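Xyloglucan-specific endo-beta-1,4-glucanase (Uncultured bacterium, PDB 4W88) probably cleaves the beta-1,4-glucan backbone of xyloglucan from within the chain, as a family 5 glycoside hydrolase specific for this plant cell-wall polysaccharide. Local coordinates at residues A[226-229]-A[230-234]; A[155-158]-A[159-162]; A[42-45]-A[46-50]. The protein carries 1 engineered substitution. All coordinates share one frame; numbering follows the deposited sequence.

All three contacts are local in the (beta/alpha)8 barrel, each partly buried and centred about 18 or 19 Å from the centre of the chain. Contacts 1 and 2 touch the same two glucose units, of chains B and C, although their nearest protein atoms stay about 8 Å apart. Contact 1 offers a pair of tyrosines, from the start and just past the end of a one-turn helix, contact 2 a tryptophan and a glutamate from a loop of tight turns. Contact 3, across the chain's centre from contact 2, touches no sugar. Its chemistry is that of a helix start, with one threonine N-cap, a second threonine bonded back to backbone, and a glutamine–aspartate bond.

Contact 1: residues A[226-229]-A[230-234]. With BGC (beta-D-glucopyranose), chain C; BGC (beta-D-glucopyranose), chain B.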
loop_
_atom_site.group_PDB
_atom_site.type_symbol
_atom_site.label_atom_id
_atom_site.label_comp_id
_atom_site.label_asym_id
_atom_site.label_seq_id
_atom_site.Cartn_x
_atom_site.Cartn_y
_atom_site.Cartn_z
ATOM N N THR A 226 -2.739 13.664 1.805
ATOM C CA THR A 226 -3.578 14.769 2.262
ATOM C C THR A 226 -2.729 15.983 2.631
ATOM O O THR A 226 -1.740 15.870 3.399
ATOM C CB THR A 226 -4.344 14.304 3.477
ATOM O OG1 THR A 226 -5.044 13.094 3.130
ATOM C CG2 THR A 226 -5.302 15.351 3.956
ATOM N N PRO A 227 -3.115 17.161 2.136
ATOM C CA PRO A 227 -4.265 17.429 1.221
ATOM C C PRO A 227 -3.869 17.188 -0.240
ATOM O O PRO A 227 -2.720 17.427 -0.659
ATOM C CB PRO A 227 -4.510 18.963 1.384
ATOM C CG PRO A 227 -3.590 19.416 2.419
ATOM C CD PRO A 227 -2.477 18.411 2.583
ATOM N N TYR A 228 -4.839 16.718 -1.020
ATOM C CA TYR A 228 -4.683 16.400 -2.401
ATOM C C TYR A 228 -4.096 17.531 -3.206
ATOM O O TYR A 228 -3.217 17.353 -4.042
ATOM C CB TYR A 228 -6.048 15.965 -2.960
ATOM C CG TYR A 228 -6.050 15.719 -4.437
ATOM C CD1 TYR A 228 -5.504 14.587 -4.952
ATOM C CD2 TYR A 228 -6.634 16.608 -5.321
ATOM C CE1 TYR A 228 -5.464 14.349 -6.301
ATOM C CE2 TYR A 228 -6.627 16.358 -6.664
ATOM C CZ TYR A 228 -6.021 15.228 -7.142
ATOM O OH TYR A 228 -6.024 14.916 -8.464
ATOM N N PHE A 229 -4.561 18.730 -2.927
ATOM C CA PHE A 229 -4.064 19.903 -3.708
ATOM C C PHE A 229 -2.616 20.291 -3.449
ATOM O O PHE A 229 -1.991 21.008 -4.277
ATOM C CB PHE A 229 -4.975 21.097 -3.520
ATOM C CG PHE A 229 -6.265 21.013 -4.315
ATOM C CD1 PHE A 229 -6.312 20.366 -5.543
ATOM C CD2 PHE A 229 -7.388 21.663 -3.887
ATOM C CE1 PHE A 229 -7.484 20.288 -6.279
ATOM C CE2 PHE A 229 -8.562 21.616 -4.638
ATOM C CZ PHE A 229 -8.597 20.927 -5.841
ATOM N N PHE A 230 -2.068 19.840 -2.324
ATOM C CA PHE A 230 -0.640 19.993 -2.103
ATOM C C PHE A 230 0.167 18.864 -2.741
ATOM O O PHE A 230 1.238 19.089 -3.303
ATOM C CB PHE A 230 -0.327 20.071 -0.616
ATOM C CG PHE A 230 1.136 20.211 -0.350
ATOM C CD1 PHE A 230 1.798 21.390 -0.662
ATOM C CD2 PHE A 230 1.851 19.192 0.189
ATOM C CE1 PHE A 230 3.172 21.493 -0.449
ATOM C CE2 PHE A 230 3.208 19.303 0.396
ATOM C CZ PHE A 230 3.868 20.439 0.062
ATOM N N THR A 231 -0.331 17.622 -2.599
ATOM C CA THR A 231 0.473 16.456 -2.951
ATOM C C THR A 231 0.444 16.087 -4.432
ATOM O O THR A 231 1.390 15.455 -4.979
ATOM C CB THR A 231 0.014 15.205 -2.132
ATOM O OG1 THR A 231 -1.382 15.015 -2.344
ATOM C CG2 THR A 231 0.237 15.442 -0.637
ATOM N N TYR A 232 -0.672 16.468 -5.072
ATOM C CA TYR A 232 -0.903 16.242 -6.535
ATOM C C TYR A 232 -0.926 17.531 -7.352
ATOM O O TYR A 232 -0.978 18.596 -6.804
ATOM C CB TYR A 232 -2.212 15.446 -6.761
ATOM C CG TYR A 232 -2.065 13.915 -6.543
ATOM C CD1 TYR A 232 -1.863 13.389 -5.239
ATOM C CD2 TYR A 232 -2.075 13.040 -7.624
ATOM C CE1 TYR A 232 -1.703 12.006 -5.072
ATOM C CE2 TYR A 232 -1.918 11.685 -7.458
ATOM C CZ TYR A 232 -1.733 11.203 -6.211
ATOM O OH TYR A 232 -1.584 9.834 -6.080
ATOM N N VAL A 233 -0.796 17.402 -8.648
ATOM C CA VAL A 233 -0.946 18.517 -9.580
ATOM C C VAL A 233 -2.352 18.448 -10.191
ATOM O O VAL A 233 -2.735 17.395 -10.689
ATOM C CB VAL A 233 0.091 18.477 -10.699
ATOM C CG1 VAL A 233 -0.073 19.705 -11.634
ATOM C CG2 VAL A 233 1.469 18.436 -10.112
ATOM N N ALA A 234 -3.129 19.527 -10.039
ATOM C CA ALA A 234 -4.531 19.585 -10.479
ATOM C C ALA A 234 -4.953 21.038 -10.500
ATOM O O ALA A 234 -4.195 21.860 -10.006
ATOM C CB ALA A 234 -5.406 18.835 -9.527
HETATM C C2 BGC C . -9.840 13.430 -6.065
HETATM C C3 BGC C . -8.644 12.725 -5.348
HETATM C C4 BGC C . -8.371 11.576 -6.292
HETATM C C5 BGC C . -8.613 12.219 -7.682
HETATM C C6 BGC C . -8.748 11.228 -8.843
HETATM C C1 BGC C . -9.622 14.309 -7.323
HETATM O O1 BGC C . -10.599 15.311 -7.957
HETATM O O2 BGC C . -10.274 14.360 -5.189
HETATM O O3 BGC C . -8.954 12.385 -4.001
HETATM O O4 BGC C . -7.094 11.219 -6.724
HETATM O O5 BGC C . -9.632 13.157 -8.073
HETATM O O6 BGC C . -7.619 11.420 -9.731
HETATM C C2 BGC B . -5.337 9.431 -7.040
HETATM C C3 BGC B . -4.724 8.083 -6.628
HETATM C C4 BGC B . -4.405 8.040 -5.172
HETATM C C5 BGC B . -5.774 8.621 -4.629
HETATM C C6 BGC B . -5.538 8.652 -3.167
HETATM C C1 BGC B . -6.676 9.841 -6.540
HETATM O O2 BGC B . -5.670 9.208 -8.330
HETATM O O3 BGC B . -3.544 7.959 -7.382
HETATM O O4 BGC B . -3.652 6.765 -4.824
HETATM O O5 BGC B . -6.302 9.909 -5.272
HETATM O O6 BGC B . -6.643 8.896 -2.335
#
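Y228 and Y232, four residues apart, hold their rings almost parallel yet slid so far past each other that they barely overlap, and both meet the bound glycan. Y228 opens the one-turn helix 228-231, which follows the sixth strand of the (beta/alpha)8 barrel, 218-223, and Y232 is the first residue to leave it. The ring planes differ by 23° and the centroids stand 5.1 Å apart. CE1 of Y228 approaches CG of Y232 obliquely, 3.4 Å away, and the two side chains cross at about a right angle. Y228 has its CG anti to the backbone N (chi1 175°), which swings its ring back alongside Y232 while one face meets the glucose of chain C. There CD1 of Y228 lies 3.7 Å from C3 of that sugar. A flat aromatic suits this place because its face can pack against the C-H groups of a pyranose. Replacing Y228 by an alanine would probably take away this support of the sugar and leave the ring of Y232 without the neighbour that packs on its CG, held then by Y225 and F316, which it meets edge-to-face. Y232 OH stands 3.0 Å from O3 of the chain B glucose.

The backbone makes a single helical turn. P227, after a cis peptide bond, fills the N-cap position, and its O accepts from T231 N in the carbonyl plane and from F230 N above it. Y228 O accepts from Y232 N. T231 OG1 is hydrogen-bonded to Y225 O, just before this stretch. A234 closes the group: its CB, small enough to fit beside two rings, lies 4.0 Å from CE2 of Y228 and 4.1 Å from CE1 of F229.

Contact 2: residues A[155-158]-A[159-162]; sequences SAKE and WSGG. With BGC (beta-D-glucopyranose), chain C; GAL (beta-D-galactopyranose), chain D; BGC (beta-D-glucopyranose), chain B; XYS (alpha-D-xylopyranose), chain E.
E158 and W159 run side by side because CG of E158 is anti to its own N (chi1 -179°), with the chain extended beyond, while CG of W159 is anti to the carbonyl carbon (chi1 -63°). The carboxylate therefore stacks on the indole, the two planes only 18° apart. CG of E158 makes a CH-pi contact 3.8 Å from the centroid of the five-membered ring. The opposite face of W159 carries the glucan backbone: C1 of the chain B glucose lies over its centre, with the linked chain C glucose nearer the rim. At the indole edge, NE1 of W159 donates to O2 of the xylose at 3.2 Å, the oxygen that joins xylose to galactose. E158 OE1 accepts a 2.5 Å hydrogen bond from O2 of this galactose, and also a bond from G154 N; OE2 forms a salt bridge with R151, which helps fix the rotation of the carboxylate.

Behind the pair the chain is folded tightly by type I turns, S155 to E158 and K157 to S160. K157 O accepts from the N atoms of S160 and G162, which arrive from opposite faces of its plane. The bent lysine chain then brings NZ of K157 within 2.8 Å of G162 O and 3.1 Å of S160 OG. Positive phi at G161 and G162 favours glycine at both. A carbohydrate-binding aromatic platform, on a loop following the fourth strand of a TIM barrel, thus reads backbone and branch together.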
loop_
_atom_site.group_PDB
_atom_site.type_symbol
_atom_site.label_atom_id
_atom_site.label_comp_id
_atom_site.label_asym_id
_atom_site.label_seq_id
_atom_site.Cartn_x
_atom_site.Cartn_y
_atom_site.Cartn_z
ATOM N N SER A 155 -16.443 5.394 -12.137
ATOM C CA SER A 155 -17.731 5.639 -11.519
ATOM C C SER A 155 -17.751 6.970 -10.808
ATOM O O SER A 155 -16.705 7.498 -10.454
ATOM C CB SER A 155 -18.052 4.510 -10.566
ATOM O OG SER A 155 -17.136 4.418 -9.446
ATOM N N ALA A 156 -18.948 7.531 -10.638
ATOM C CA ALA A 156 -19.108 8.814 -9.999
ATOM C C ALA A 156 -18.374 8.895 -8.672
ATOM O O ALA A 156 -17.812 9.944 -8.358
ATOM C CB ALA A 156 -20.586 9.139 -9.828
ATOM N N LYS A 157 -18.474 7.841 -7.867
ATOM C CA LYS A 157 -17.912 7.834 -6.493
ATOM C C LYS A 157 -16.617 7.044 -6.361
ATOM O O LYS A 157 -16.224 6.670 -5.248
ATOM C CB LYS A 157 -18.975 7.385 -5.470
ATOM C CG LYS A 157 -20.146 8.386 -5.358
ATOM C CD LYS A 157 -21.143 7.998 -4.297
ATOM C CE LYS A 157 -20.887 8.713 -2.957
ATOM N NZ LYS A 157 -19.573 8.296 -2.332
ATOM N N GLU A 158 -15.939 6.822 -7.476
ATOM C CA GLU A 158 -14.661 6.119 -7.500
ATOM C C GLU A 158 -13.708 6.572 -6.412
ATOM O O GLU A 158 -13.066 5.757 -5.740
ATOM C CB GLU A 158 -14.020 6.319 -8.869
ATOM C CG GLU A 158 -12.676 5.609 -9.027
ATOM C CD GLU A 158 -11.974 5.762 -10.359
ATOM O OE1 GLU A 158 -12.475 6.496 -11.245
ATOM O OE2 GLU A 158 -10.905 5.125 -10.474
ATOM N N TRP A 159 -13.594 7.892 -6.234
ATOM C CA TRP A 159 -12.633 8.448 -5.288
ATOM C C TRP A 159 -13.256 9.055 -4.068
ATOM O O TRP A 159 -12.603 9.797 -3.384
ATOM C CB TRP A 159 -11.725 9.457 -6.012
ATOM C CG TRP A 159 -10.888 8.804 -7.106
ATOM C CD1 TRP A 159 -10.934 9.050 -8.459
ATOM C CD2 TRP A 159 -9.905 7.778 -6.935
ATOM N NE1 TRP A 159 -9.997 8.298 -9.117
ATOM C CE2 TRP A 159 -9.389 7.463 -8.217
ATOM C CE3 TRP A 159 -9.420 7.086 -5.842
ATOM C CZ2 TRP A 159 -8.375 6.524 -8.388
ATOM C CZ3 TRP A 159 -8.453 6.163 -6.019
ATOM C CH2 TRP A 159 -7.949 5.861 -7.247
ATOM N N SER A 160 -14.528 8.808 -3.801
ATOM C CA SER A 160 -15.155 9.276 -2.588
ATOM C C SER A 160 -15.753 8.149 -1.788
ATOM O O SER A 160 -16.765 8.350 -1.105
ATOM C CB SER A 160 -16.222 10.326 -2.909
ATOM O OG SER A 160 -17.239 9.786 -3.742
ATOM N N GLY A 161 -15.145 6.963 -1.819
ATOM C CA GLY A 161 -15.610 5.825 -1.000
ATOM C C GLY A 161 -16.733 4.968 -1.565
ATOM O O GLY A 161 -17.279 4.111 -0.844
ATOM N N GLY A 162 -17.094 5.211 -2.833
ATOM C CA GLY A 162 -18.053 4.350 -3.497
ATOM C C GLY A 162 -19.484 4.525 -3.024
ATOM O O GLY A 162 -19.798 5.492 -2.358
HETATM C C2 BGC C . -9.840 13.430 -6.065
HETATM C C3 BGC C . -8.644 12.725 -5.348
HETATM C C4 BGC C . -8.371 11.576 -6.292
HETATM C C5 BGC C . -8.613 12.219 -7.682
HETATM C C6 BGC C . -8.748 11.228 -8.843
HETATM C C1 BGC C . -9.622 14.309 -7.323
HETATM O O1 BGC C . -10.599 15.311 -7.957
HETATM O O2 BGC C . -10.274 14.360 -5.189
HETATM O O3 BGC C . -8.954 12.385 -4.001
HETATM O O4 BGC C . -7.094 11.219 -6.724
HETATM O O5 BGC C . -9.632 13.157 -8.073
HETATM O O6 BGC C . -7.619 11.420 -9.731
HETATM C C1 GAL D . -9.304 8.975 -13.162
HETATM C C2 GAL D . -10.705 8.293 -13.174
HETATM C C3 GAL D . -11.219 8.662 -14.580
HETATM C C4 GAL D . -11.344 10.185 -14.729
HETATM C C5 GAL D . -9.906 10.681 -14.692
HETATM C C6 GAL D . -9.758 12.126 -15.085
HETATM O O2 GAL D . -10.822 6.878 -13.139
HETATM O O3 GAL D . -12.393 7.967 -14.920
HETATM O O4 GAL D . -12.137 10.742 -13.689
HETATM O O5 GAL D . -9.423 10.392 -13.383
HETATM O O6 GAL D . -8.425 12.350 -15.398
HETATM C C2 BGC B . -5.337 9.431 -7.040
HETATM C C3 BGC B . -4.724 8.083 -6.628
HETATM C C4 BGC B . -4.405 8.040 -5.172
HETATM C C5 BGC B . -5.774 8.621 -4.629
HETATM C C6 BGC B . -5.538 8.652 -3.167
HETATM C C1 BGC B . -6.676 9.841 -6.540
HETATM O O2 BGC B . -5.670 9.208 -8.330
HETATM O O3 BGC B . -3.544 7.959 -7.382
HETATM O O4 BGC B . -3.652 6.765 -4.824
HETATM O O5 BGC B . -6.302 9.909 -5.272
HETATM O O6 BGC B . -6.643 8.896 -2.335
HETATM C C1 XYS E . -7.409 10.960 -11.118
HETATM C C2 XYS E . -7.321 9.531 -11.781
HETATM C C3 XYS E . -6.357 8.585 -11.032
HETATM C C4 XYS E . -4.962 9.259 -10.913
HETATM C C5 XYS E . -5.023 10.764 -10.591
HETATM O O2 XYS E . -8.624 8.858 -11.911
HETATM O O3 XYS E . -6.307 7.258 -11.650
HETATM O O4 XYS E . -4.105 8.673 -9.869
HETATM O O5 XYS E . -6.044 11.441 -11.338
HETATM O O HOH W 1 -14.947 10.033 -7.649
HETATM O O HOH W 2 -12.703 5.999 -3.065
#

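Contact 3: residues A[42-45]-A[46-50]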
loop_
_atom_site.group_PDB
_atom_site.type_symbol
_atom_site.label_atom_id
_atom_site.label_comp_id
_atom_site.label_asym_id
_atom_site.label_seq_id
_atom_site.Cartn_x
_atom_site.Cartn_y
_atom_site.Cartn_z
ATOM N N THR A 42 14.687 -4.706 -10.284
ATOM C CA THR A 42 15.037 -4.521 -8.868
ATOM C C THR A 42 16.214 -5.441 -8.539
ATOM O O THR A 42 16.307 -6.621 -9.035
ATOM C CB THR A 42 13.806 -4.854 -8.006
ATOM O OG1 THR A 42 12.688 -4.105 -8.491
ATOM C CG2 THR A 42 14.018 -4.457 -6.595
ATOM N N THR A 43 17.094 -4.918 -7.707
ATOM C CA THR A 43 18.257 -5.680 -7.250
ATOM C C THR A 43 18.334 -5.670 -5.698
ATOM O O THR A 43 17.674 -4.837 -5.031
ATOM C CB THR A 43 19.531 -5.044 -7.727
ATOM O OG1 THR A 43 19.590 -3.713 -7.177
ATOM C CG2 THR A 43 19.592 -5.040 -9.221
ATOM N N GLN A 44 19.112 -6.610 -5.138
ATOM C CA GLN A 44 19.410 -6.604 -3.714
ATOM C C GLN A 44 19.942 -5.215 -3.244
ATOM O O GLN A 44 19.550 -4.720 -2.208
ATOM C CB GLN A 44 20.384 -7.726 -3.357
ATOM C CG GLN A 44 20.713 -7.854 -1.879
ATOM C CD GLN A 44 19.577 -8.381 -1.094
ATOM O OE1 GLN A 44 19.187 -9.547 -1.256
ATOM N NE2 GLN A 44 19.031 -7.570 -0.258
ATOM N N GLU A 45 20.789 -4.597 -4.075
ATOM C CA GLU A 45 21.397 -3.339 -3.771
ATOM C C GLU A 45 20.366 -2.211 -3.678
ATOM O O GLU A 45 20.485 -1.314 -2.811
ATOM C CB GLU A 45 22.463 -2.957 -4.796
ATOM C CG GLU A 45 23.708 -3.845 -4.764
ATOM C CD GLU A 45 23.646 -5.076 -5.657
ATOM O OE1 GLU A 45 22.551 -5.515 -6.107
ATOM O OE2 GLU A 45 24.732 -5.656 -5.948
ATOM N N ILE A 46 19.382 -2.203 -4.583
ATOM C CA ILE A 46 18.328 -1.186 -4.499
ATOM C C ILE A 46 17.628 -1.294 -3.122
ATOM O O ILE A 46 17.395 -0.309 -2.427
ATOM C CB ILE A 46 17.352 -1.338 -5.693
ATOM C CG1 ILE A 46 18.032 -0.764 -6.957
ATOM C CG2 ILE A 46 16.068 -0.601 -5.413
ATOM C CD1 ILE A 46 17.393 -1.118 -8.264
ATOM N N VAL A 47 17.225 -2.506 -2.762
ATOM C CA VAL A 47 16.514 -2.741 -1.515
ATOM C C VAL A 47 17.416 -2.380 -0.329
ATOM O O VAL A 47 16.953 -1.745 0.642
ATOM C CB VAL A 47 15.939 -4.180 -1.479
ATOM C CG1 VAL A 47 15.366 -4.542 -0.123
ATOM C CG2 VAL A 47 14.873 -4.355 -2.568
ATOM N N ASP A 48 18.688 -2.787 -0.379
ATOM C CA ASP A 48 19.655 -2.416 0.661
ATOM C C ASP A 48 19.709 -0.922 0.908
ATOM O O ASP A 48 19.765 -0.422 2.032
ATOM C CB ASP A 48 21.085 -2.842 0.329
ATOM C CG ASP A 48 21.337 -4.306 0.240
ATOM O OD1 ASP A 48 20.537 -5.162 0.704
ATOM O OD2 ASP A 48 22.431 -4.600 -0.377
ATOM N N THR A 49 19.684 -0.164 -0.176
ATOM C CA THR A 49 19.865 1.279 -0.100
ATOM C C THR A 49 18.686 1.918 0.617
ATOM O O THR A 49 18.843 2.852 1.430
ATOM C CB THR A 49 20.020 1.862 -1.534
ATOM O OG1 THR A 49 21.100 1.219 -2.208
ATOM C CG2 THR A 49 20.250 3.334 -1.542
ATOM N N VAL A 50 17.488 1.427 0.288
ATOM C CA VAL A 50 16.264 1.841 1.000
ATOM C C VAL A 50 16.391 1.598 2.529
ATOM O O VAL A 50 16.210 2.513 3.340
ATOM C CB VAL A 50 15.025 1.098 0.402
ATOM C CG1 VAL A 50 13.761 1.337 1.215
ATOM C CG2 VAL A 50 14.813 1.550 -1.062
#
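The N-terminal turn of helix 44-53, the helix of the first beta-alpha-beta unit of the barrel, begins with T43 as N-cap. Its OG1, placed between the backbone N and the carbonyl carbon (chi1 61°), accepts from I46 N at 3.0 Å with an N-H...O angle of 159°, satisfying an amide that has no earlier helical carbonyl to use. CG1 of I46 lies 3.3 Å from OG1 of T43, while the isoleucine side chain reaches L319.

The next residue, Q44, bends at chi2 so that NE2 gives a 3.0 Å bond to OD1 of D48, one turn further on, on the syn side but out of the carboxylate plane. The amide has further partners: NE2 also donates to Y90 O, and OE1 meets N93 ND2. A glutamine suits this place because it can donate and accept at once. T49 OG1 turns back to E45 O at 2.7 Å, sharing that carbonyl with its own N from the other face. Beneath, CG2 of T42 touches CG2 of V47 at 4.1 Å. Methyl contact across the cap, in the positions of a hydrophobic staple, joins the threonine bond in a classical helix N-cap.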